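Aminotransferase, class III (Thermomicrobium roseum, PDB 6IO1) acts as a thermostable (S)-enantioselective omega-transaminase, moving amino groups by way of the cofactor pyridoxal 5'-phosphate. Local coordinates at residues L361-G371 with L380-K388; A350-L358 with V373-L381. All coordinates share one frame; numbering follows the deposited sequence.

Overall arrangement
Interactions 1 and 2 are two ends of one construction, the antiparallel hairpin of strands 370-376 and 379-384, which borders a mixed sheet. In interaction 2 helix 346-361 packs over the closed end of this hairpin; the chain then leaves the helix and turns back through interaction 1, where the hairpin opens. Their centres lie about 15 Å apart, and both use Leu380. A salt bridge from Arg374 NH1 to Glu383 OE1 (2.8 Å) and a probable hydrogen bond from Val373 N to Glu365 OE2 (3.0 Å) tie them together. Neither contact supplies a residue to the pyridoxamine phosphate pocket, which includes Lys289 and Asp260; both are packing within the hairpin and the helix that covers it.

Interaction 1 of 2, residues L361-G371 with L380-K388; sequences LKRLEERPYVG and LLVEVVRDK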
loop_
_atom_site.group_PDB
_atom_site.type_symbol
_atom_site.label_atom_id
_atom_site.label_comp_id
_atom_site.label_asym_id
_atom_site.label_seq_id
_atom_site.Cartn_x
_atom_site.Cartn_y
_atom_site.Cartn_z
ATOM N N LEU B 361 30.750 1.344 18.430
ATOM C CA LEU B 361 31.006 1.403 16.994
ATOM C C LEU B 361 31.862 2.600 16.593
ATOM O O LEU B 361 32.564 2.533 15.579
ATOM C CB LEU B 361 29.682 1.429 16.229
ATOM C CG LEU B 361 28.858 0.139 16.249
ATOM C CD1 LEU B 361 27.440 0.417 15.783
ATOM C CD2 LEU B 361 29.506 -0.943 15.400
ATOM N N LYS B 362 31.833 3.693 17.359
ATOM C CA LYS B 362 32.641 4.853 17.000
ATOM C C LYS B 362 34.124 4.565 17.063
ATOM O O LYS B 362 34.913 5.311 16.470
ATOM C CB LYS B 362 32.336 6.014 17.940
ATOM C CG LYS B 362 31.583 7.096 17.257
ATOM C CD LYS B 362 31.082 8.118 18.230
ATOM C CE LYS B 362 31.178 9.494 17.612
ATOM N NZ LYS B 362 30.616 9.513 16.230
ATOM N N ARG B 363 34.460 3.500 17.789
ATOM C CA ARG B 363 35.857 3.028 17.901
ATOM C C ARG B 363 36.278 2.641 16.484
ATOM O O ARG B 363 37.447 2.884 16.125
ATOM C CB ARG B 363 35.916 1.820 18.841
ATOM C CG ARG B 363 37.318 1.467 19.318
ATOM C CD ARG B 363 37.290 0.454 20.449
ATOM N NE ARG B 363 38.582 0.318 21.106
ATOM C CZ ARG B 363 38.789 -0.377 22.219
ATOM N NH1 ARG B 363 37.783 -1.003 22.806
ATOM N NH2 ARG B 363 40.000 -0.442 22.743
ATOM N N LEU B 364 35.337 2.096 15.701
ATOM C CA LEU B 364 35.699 1.642 14.354
ATOM C C LEU B 364 36.299 2.780 13.541
ATOM O O LEU B 364 36.932 2.543 12.505
ATOM C CB LEU B 364 34.484 1.071 13.614
ATOM C CG LEU B 364 33.948 -0.296 14.032
ATOM C CD1 LEU B 364 32.650 -0.571 13.287
ATOM C CD2 LEU B 364 34.973 -1.361 13.725
ATOM N N GLU B 365 36.094 4.017 13.994
ATOM C CA GLU B 365 36.665 5.180 13.338
ATOM C C GLU B 365 38.178 5.200 13.429
ATOM O O GLU B 365 38.807 5.999 12.733
ATOM C CB GLU B 365 36.089 6.468 13.936
ATOM C CG GLU B 365 34.692 6.819 13.432
ATOM C CD GLU B 365 34.143 8.089 14.058
ATOM O OE1 GLU B 365 34.748 8.578 15.035
ATOM O OE2 GLU B 365 33.106 8.596 13.577
ATOM N N GLU B 366 38.771 4.353 14.273
ATOM C CA GLU B 366 40.219 4.188 14.287
ATOM C C GLU B 366 40.741 3.546 13.007
ATOM O O GLU B 366 41.935 3.664 12.712
ATOM C CB GLU B 366 40.626 3.346 15.495
ATOM C CG GLU B 366 40.317 3.988 16.832
ATOM C CD GLU B 366 40.482 3.028 17.992
ATOM O OE1 GLU B 366 40.089 3.387 19.120
ATOM O OE2 GLU B 366 41.006 1.914 17.774
ATOM N N ARG B 367 39.886 2.862 12.257
ATOM C CA ARG B 367 40.312 2.206 11.033
ATOM C C ARG B 367 40.424 3.213 9.888
ATOM O O ARG B 367 39.645 4.167 9.810
ATOM C CB ARG B 367 39.334 1.095 10.666
ATOM C CG ARG B 367 39.079 0.146 11.828
ATOM C CD ARG B 367 38.234 -1.052 11.445
ATOM N NE ARG B 367 38.088 -1.966 12.575
ATOM C CZ ARG B 367 37.690 -3.229 12.476
ATOM N NH1 ARG B 367 37.397 -3.745 11.290
ATOM N NH2 ARG B 367 37.589 -3.979 13.565
ATOM N N PRO B 368 41.394 3.024 8.987
ATOM C CA PRO B 368 41.587 4.000 7.901
ATOM C C PRO B 368 40.441 4.057 6.906
ATOM O O PRO B 368 40.341 5.046 6.169
ATOM C CB PRO B 368 42.883 3.528 7.224
ATOM C CG PRO B 368 43.016 2.092 7.594
ATOM C CD PRO B 368 42.389 1.940 8.948
ATOM N N TYR B 369 39.577 3.044 6.853
ATOM C CA TYR B 369 38.515 2.991 5.858
ATOM C C TYR B 369 37.145 3.362 6.416
ATOM O O TYR B 369 36.143 3.222 5.708
ATOM C CB TYR B 369 38.459 1.603 5.211
ATOM C CG TYR B 369 38.523 0.442 6.179
ATOM C CD1 TYR B 369 37.415 0.076 6.932
ATOM C CD2 TYR B 369 39.688 -0.300 6.325
ATOM C CE1 TYR B 369 37.467 -0.991 7.809
ATOM C CE2 TYR B 369 39.750 -1.368 7.201
ATOM C CZ TYR B 369 38.638 -1.709 7.940
ATOM O OH TYR B 369 38.698 -2.772 8.811
ATOM N N VAL B 370 37.075 3.830 7.659
ATOM C CA VAL B 370 35.819 4.238 8.280
ATOM C C VAL B 370 35.801 5.760 8.328
ATOM O O VAL B 370 36.545 6.378 9.098
ATOM C CB VAL B 370 35.646 3.633 9.678
ATOM C CG1 VAL B 370 34.467 4.278 10.391
ATOM C CG2 VAL B 370 35.450 2.129 9.577
ATOM N N GLY B 371 34.955 6.370 7.496
ATOM C CA GLY B 371 34.880 7.822 7.469
ATOM C C GLY B 371 34.178 8.398 8.684
ATOM O O GLY B 371 34.721 9.262 9.378
ATOM N N LEU B 380 21.661 3.465 13.228
ATOM C CA LEU B 380 23.103 3.668 13.201
ATOM C C LEU B 380 23.654 3.386 11.810
ATOM O O LEU B 380 23.111 2.567 11.065
ATOM C CB LEU B 380 23.815 2.787 14.238
ATOM C CG LEU B 380 23.412 3.022 15.697
ATOM C CD1 LEU B 380 22.564 1.870 16.217
ATOM C CD2 LEU B 380 24.634 3.236 16.576
ATOM N N LEU B 381 24.747 4.073 11.474
ATOM C CA LEU B 381 25.403 3.906 10.186
ATOM C C LEU B 381 26.910 4.058 10.341
ATOM O O LEU B 381 27.395 4.962 11.032
ATOM C CB LEU B 381 24.884 4.915 9.154
ATOM C CG LEU B 381 25.280 4.664 7.694
ATOM C CD1 LEU B 381 24.142 5.029 6.767
ATOM C CD2 LEU B 381 26.531 5.439 7.311
ATOM N N VAL B 382 27.633 3.153 9.686
ATOM C CA VAL B 382 29.079 3.203 9.519
ATOM C C VAL B 382 29.340 3.520 8.053
ATOM O O VAL B 382 29.098 2.675 7.180
ATOM C CB VAL B 382 29.746 1.881 9.925
ATOM C CG1 VAL B 382 31.249 1.945 9.685
ATOM C CG2 VAL B 382 29.435 1.542 11.375
ATOM N N GLU B 383 29.798 4.741 7.774
ATOM C CA GLU B 383 30.107 5.174 6.418
ATOM C C GLU B 383 31.532 4.762 6.074
ATOM O O GLU B 383 32.480 5.144 6.769
ATOM C CB GLU B 383 29.936 6.686 6.279
ATOM C CG GLU B 383 30.329 7.226 4.912
ATOM C CD GLU B 383 29.733 8.589 4.626
ATOM O OE1 GLU B 383 28.844 9.026 5.387
ATOM O OE2 GLU B 383 30.151 9.225 3.634
ATOM N N VAL B 384 31.681 3.987 5.003
ATOM C CA VAL B 384 32.966 3.432 4.599
ATOM C C VAL B 384 33.536 4.275 3.467
ATOM O O VAL B 384 32.825 4.621 2.516
ATOM C CB VAL B 384 32.821 1.960 4.174
ATOM C CG1 VAL B 384 34.107 1.454 3.540
ATOM C CG2 VAL B 384 32.439 1.103 5.371
ATOM N N VAL B 385 34.823 4.611 3.577
ATOM C CA VAL B 385 35.534 5.406 2.587
ATOM C C VAL B 385 36.870 4.729 2.312
ATOM O O VAL B 385 37.388 3.972 3.134
ATOM C CB VAL B 385 35.758 6.865 3.041
ATOM C CG1 VAL B 385 34.432 7.605 3.145
ATOM C CG2 VAL B 385 36.507 6.901 4.363
ATOM N N ARG B 386 37.418 4.994 1.127
ATOM C CA ARG B 386 38.731 4.447 0.802
ATOM C C ARG B 386 39.811 5.055 1.690
ATOM O O ARG B 386 40.761 4.368 2.082
ATOM C CB ARG B 386 39.054 4.690 -0.673
ATOM C CG ARG B 386 38.005 4.162 -1.638
ATOM C CD ARG B 386 38.516 4.176 -3.070
ATOM N NE ARG B 386 39.415 3.063 -3.362
ATOM C CZ ARG B 386 40.045 2.896 -4.522
ATOM N NH1 ARG B 386 39.883 3.773 -5.503
ATOM N NH2 ARG B 386 40.841 1.850 -4.699
ATOM N N ASP B 387 39.678 6.338 2.016
ATOM C CA ASP B 387 40.676 7.066 2.785
ATOM C C ASP B 387 39.978 8.133 3.616
ATOM O O ASP B 387 39.092 8.828 3.113
ATOM C CB ASP B 387 41.731 7.694 1.870
ATOM C CG ASP B 387 42.759 8.502 2.632
ATOM O OD1 ASP B 387 43.561 7.898 3.374
ATOM O OD2 ASP B 387 42.768 9.739 2.480
ATOM N N LYS B 388 40.365 8.247 4.889
ATOM C CA LYS B 388 39.725 9.230 5.760
ATOM C C LYS B 388 39.982 10.645 5.265
ATOM O O LYS B 388 39.072 11.484 5.251
ATOM C CB LYS B 388 40.256 9.102 7.186
ATOM C CG LYS B 388 39.820 7.889 7.963
ATOM C CD LYS B 388 40.660 7.803 9.222
ATOM C CE LYS B 388 39.796 7.739 10.458
ATOM N NZ LYS B 388 38.724 6.716 10.327
HETATM O O HOH W 1 36.811 10.970 7.353
#
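Lys388 reaches back over the turn Arg367-Val370 and closes the open end of an antiparallel beta hairpin, where strand 370-376 begins and strand 379-384 ends. Its ammonium group is gripped by three backbone carbonyls: NZ donates to Glu365 O at 2.5 Å, to Arg367 O at 2.8 Å and to Val370 O at 2.5 Å. Two of these are unusually short as modelled, so their exact lengths are doubtful. The chain bends in its outer half, with chi3 at 125° and chi4 at 49°, and this curl brings NZ in among the oxygens while CG lies 3.4 Å from Pro368 O. One side chain thus joins the 3-10 turn 364-366, the following beta turn and the first strand residue, a clear case of one ammonium group collecting several main-chain carbonyls.

The pairing itself is carried by backbone. Val385 N gives a fairly straight bond to Tyr369 O (2.9 Å, 163° at the hydrogen), and Gly371 N donates to Glu383 O. Between these bonds Val370 and Val384 form a non-hydrogen-bonded pair.

Val382, next on that face, uses both its branches. CG1 meets Val370 CG1 at 4.0 Å, the two side chains slanting across each other, whereas CG2 reaches Leu364 CD1 at 4.3 Å. Leu361 and Leu380 continue this apolar row, crossing nearly at right angles, and Met424 of strand 421-424 borders it.

Tyr369 places CB against Val385 O, but its CG sits between the backbone N and the carbonyl carbon, which sends the ring away from 380-388 toward Leu450 of helix 432-450. The hydroxyl is also bonded to Asp451 O, and Arg367 NH1 donates to Tyr369 OH at 3.0 Å, the hydroxyl oxygen lying somewhat out of the guanidinium plane.

Interaction 2 of 2, residues A350-L358 with V373-L381; sequences AAASGAYLL and VRGKGLMLL
Leu358, on helix 346-361, has more surface covered by the contact than any other residue here. Its CB rests on Leu380 CD2 at 4.0 Å. With CG anti to the backbone N (chi1 -175°) the chain extends toward strand 370-376 and forks: CD1 touches Val373 CG1 at 3.9 Å, the two side chains lying alongside one another and pointing opposite ways, and CD2 settles 3.9 Å from Gly375 O. A beta carbon at Gly375 would run into Met379 O across the hairpin.

One turn earlier the helix itself needs a glycine. Gly354 CA makes a C-H...O contact of 3.1 Å with Gly377 O, a spot where a beta carbon on the helix would collide with that oxygen. Gly377, at positive phi in the type II' turn Lys376-Met379, also accepts a bond from a water that donates, more weakly, to Gly354 O.

Leu378 fills the end of the interface. Its CD2 approaches Ser353 OG at 3.4 Å, a hydroxyl bonded to Asn349 O, and Leu357 CD1 at 3.9 Å, while CG leans on Ala350. Cutting Leu378 back to an alanine is likely to open a gap between the turn and the helix, costing Leu357 CD1 one of its two apolar neighbours across the contact and Ala350 CB the branch carbon beside it.

Helix segment 350-358 runs almost antiparallel to strand segment 373-376 (175°), the axes coming within 8.6 Å. Beyond it Leu357 packs on Cys435 and Ile439 of helix 432-450, and Leu380 continues onto Met424 of the neighbouring strand 421-424.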
loop_
_atom_site.group_PDB
_atom_site.type_symbol
_atom_site.label_atom_id
_atom_site.label_comp_id
_atom_site.label_asym_id
_atom_site.label_seq_id
_atom_site.Cartn_x
_atom_site.Cartn_y
_atom_site.Cartn_z
ATOM N N ALA B 350 15.852 1.578 23.799
ATOM C CA ALA B 350 16.357 2.077 22.529
ATOM C C ALA B 350 17.416 3.144 22.755
ATOM O O ALA B 350 18.493 3.093 22.157
ATOM C CB ALA B 350 15.212 2.626 21.682
ATOM N N ALA B 351 17.152 4.084 23.664
ATOM C CA ALA B 351 18.127 5.129 23.960
ATOM C C ALA B 351 19.406 4.537 24.544
ATOM O O ALA B 351 20.513 4.852 24.090
ATOM C CB ALA B 351 17.520 6.155 24.918
ATOM N N ALA B 352 19.271 3.656 25.538
ATOM C CA ALA B 352 20.449 3.099 26.201
ATOM C C ALA B 352 21.278 2.246 25.245
ATOM O O ALA B 352 22.498 2.433 25.124
ATOM C CB ALA B 352 20.025 2.282 27.422
ATOM N N SER B 353 20.632 1.297 24.563
ATOM C CA SER B 353 21.334 0.420 23.635
ATOM C C SER B 353 21.909 1.196 22.462
ATOM O O SER B 353 22.994 0.873 21.977
ATOM C CB SER B 353 20.392 -0.679 23.141
ATOM O OG SER B 353 19.277 -0.125 22.464
ATOM N N GLY B 354 21.192 2.212 21.973
ATOM C CA GLY B 354 21.731 3.030 20.905
ATOM C C GLY B 354 22.956 3.814 21.329
ATOM O O GLY B 354 23.916 3.932 20.569
ATOM N N ALA B 355 22.934 4.371 22.543
ATOM C CA ALA B 355 24.115 5.065 23.043
ATOM C C ALA B 355 25.291 4.108 23.176
ATOM O O ALA B 355 26.418 4.437 22.785
ATOM C CB ALA B 355 23.807 5.731 24.384
ATOM N N TYR B 356 25.042 2.908 23.707
ATOM C CA TYR B 356 26.111 1.921 23.835
ATOM C C TYR B 356 26.649 1.507 22.470
ATOM O O TYR B 356 27.868 1.407 22.274
ATOM C CB TYR B 356 25.608 0.701 24.605
ATOM C CG TYR B 356 26.637 -0.397 24.737
ATOM C CD1 TYR B 356 27.726 -0.256 25.586
ATOM C CD2 TYR B 356 26.523 -1.575 24.009
ATOM C CE1 TYR B 356 28.671 -1.255 25.710
ATOM C CE2 TYR B 356 27.463 -2.580 24.126
ATOM C CZ TYR B 356 28.535 -2.415 24.977
ATOM O OH TYR B 356 29.474 -3.413 25.097
ATOM N N LEU B 357 25.751 1.251 21.516
ATOM C CA LEU B 357 26.161 0.859 20.175
ATOM C C LEU B 357 26.956 1.964 19.498
ATOM O O LEU B 357 27.969 1.694 18.849
ATOM C CB LEU B 357 24.937 0.490 19.336
ATOM C CG LEU B 357 24.338 -0.901 19.556
ATOM C CD1 LEU B 357 22.986 -1.018 18.871
ATOM C CD2 LEU B 357 25.283 -1.979 19.060
ATOM N N LEU B 358 26.512 3.215 19.630
ATOM C CA LEU B 358 27.252 4.325 19.044
ATOM C C LEU B 358 28.634 4.446 19.668
ATOM O O LEU B 358 29.629 4.608 18.954
ATOM C CB LEU B 358 26.473 5.628 19.214
ATOM C CG LEU B 358 27.076 6.865 18.548
ATOM C CD1 LEU B 358 27.358 6.599 17.078
ATOM C CD2 LEU B 358 26.160 8.067 18.714
ATOM N N VAL B 373 31.051 7.313 11.886
ATOM C CA VAL B 373 30.011 6.507 12.514
ATOM C C VAL B 373 29.011 7.466 13.142
ATOM O O VAL B 373 29.384 8.301 13.976
ATOM C CB VAL B 373 30.589 5.546 13.561
ATOM C CG1 VAL B 373 29.468 4.814 14.283
ATOM C CG2 VAL B 373 31.545 4.561 12.908
ATOM N N ARG B 374 27.746 7.358 12.741
ATOM C CA ARG B 374 26.722 8.263 13.240
ATOM C C ARG B 374 25.482 7.468 13.613
ATOM O O ARG B 374 25.268 6.359 13.122
ATOM C CB ARG B 374 26.374 9.352 12.214
ATOM C CG ARG B 374 25.928 8.831 10.858
ATOM C CD ARG B 374 25.701 9.983 9.894
ATOM N NE ARG B 374 25.342 9.524 8.554
ATOM C CZ ARG B 374 26.222 9.262 7.593
ATOM N NH1 ARG B 374 27.520 9.422 7.819
ATOM N NH2 ARG B 374 25.807 8.852 6.403
ATOM N N GLY B 375 24.688 8.021 14.520
ATOM C CA GLY B 375 23.471 7.346 14.918
ATOM C C GLY B 375 22.606 8.200 15.813
ATOM O O GLY B 375 23.081 9.125 16.479
ATOM N N LYS B 376 21.319 7.865 15.812
ATOM C CA LYS B 376 20.336 8.423 16.730
ATOM C C LYS B 376 19.452 7.283 17.208
ATOM O O LYS B 376 18.845 6.583 16.389
ATOM C CB LYS B 376 19.498 9.517 16.066
ATOM C CG LYS B 376 18.494 10.159 17.004
ATOM C CD LYS B 376 19.187 10.856 18.161
ATOM C CE LYS B 376 18.174 11.468 19.113
ATOM N NZ LYS B 376 18.820 11.993 20.348
ATOM N N GLY B 377 19.404 7.080 18.522
ATOM C CA GLY B 377 18.645 5.961 19.050
ATOM C C GLY B 377 19.211 4.670 18.502
ATOM O O GLY B 377 20.424 4.441 18.520
ATOM N N LEU B 378 18.335 3.825 17.973
ATOM C CA LEU B 378 18.752 2.553 17.402
ATOM C C LEU B 378 19.046 2.639 15.909
ATOM O O LEU B 378 19.299 1.605 15.281
ATOM C CB LEU B 378 17.697 1.483 17.672
ATOM C CG LEU B 378 17.915 0.754 18.999
ATOM C CD1 LEU B 378 16.955 -0.398 19.128
ATOM C CD2 LEU B 378 19.353 0.270 19.118
ATOM N N MET B 379 19.016 3.836 15.326
ATOM C CA MET B 379 19.386 4.022 13.928
ATOM C C MET B 379 20.874 4.339 13.859
ATOM O O MET B 379 21.308 5.371 14.378
ATOM C CB MET B 379 18.569 5.150 13.298
ATOM C CG MET B 379 17.067 5.007 13.470
ATOM S SD MET B 379 16.161 6.458 12.901
ATOM C CE MET B 379 16.799 6.625 11.236
ATOM N N LEU B 380 21.661 3.465 13.228
ATOM C CA LEU B 380 23.103 3.668 13.201
ATOM C C LEU B 380 23.654 3.386 11.810
ATOM O O LEU B 380 23.111 2.567 11.065
ATOM C CB LEU B 380 23.815 2.787 14.238
ATOM C CG LEU B 380 23.412 3.022 15.697
ATOM C CD1 LEU B 380 22.564 1.870 16.217
ATOM C CD2 LEU B 380 24.634 3.236 16.576
ATOM N N LEU B 381 24.747 4.073 11.474
ATOM C CA LEU B 381 25.403 3.906 10.186
ATOM C C LEU B 381 26.910 4.058 10.341
ATOM O O LEU B 381 27.395 4.962 11.032
ATOM C CB LEU B 381 24.884 4.915 9.154
ATOM C CG LEU B 381 25.280 4.664 7.694
ATOM C CD1 LEU B 381 24.142 5.029 6.767
ATOM C CD2 LEU B 381 26.531 5.439 7.311
HETATM O O HOH W 2 22.763 5.730 18.490
#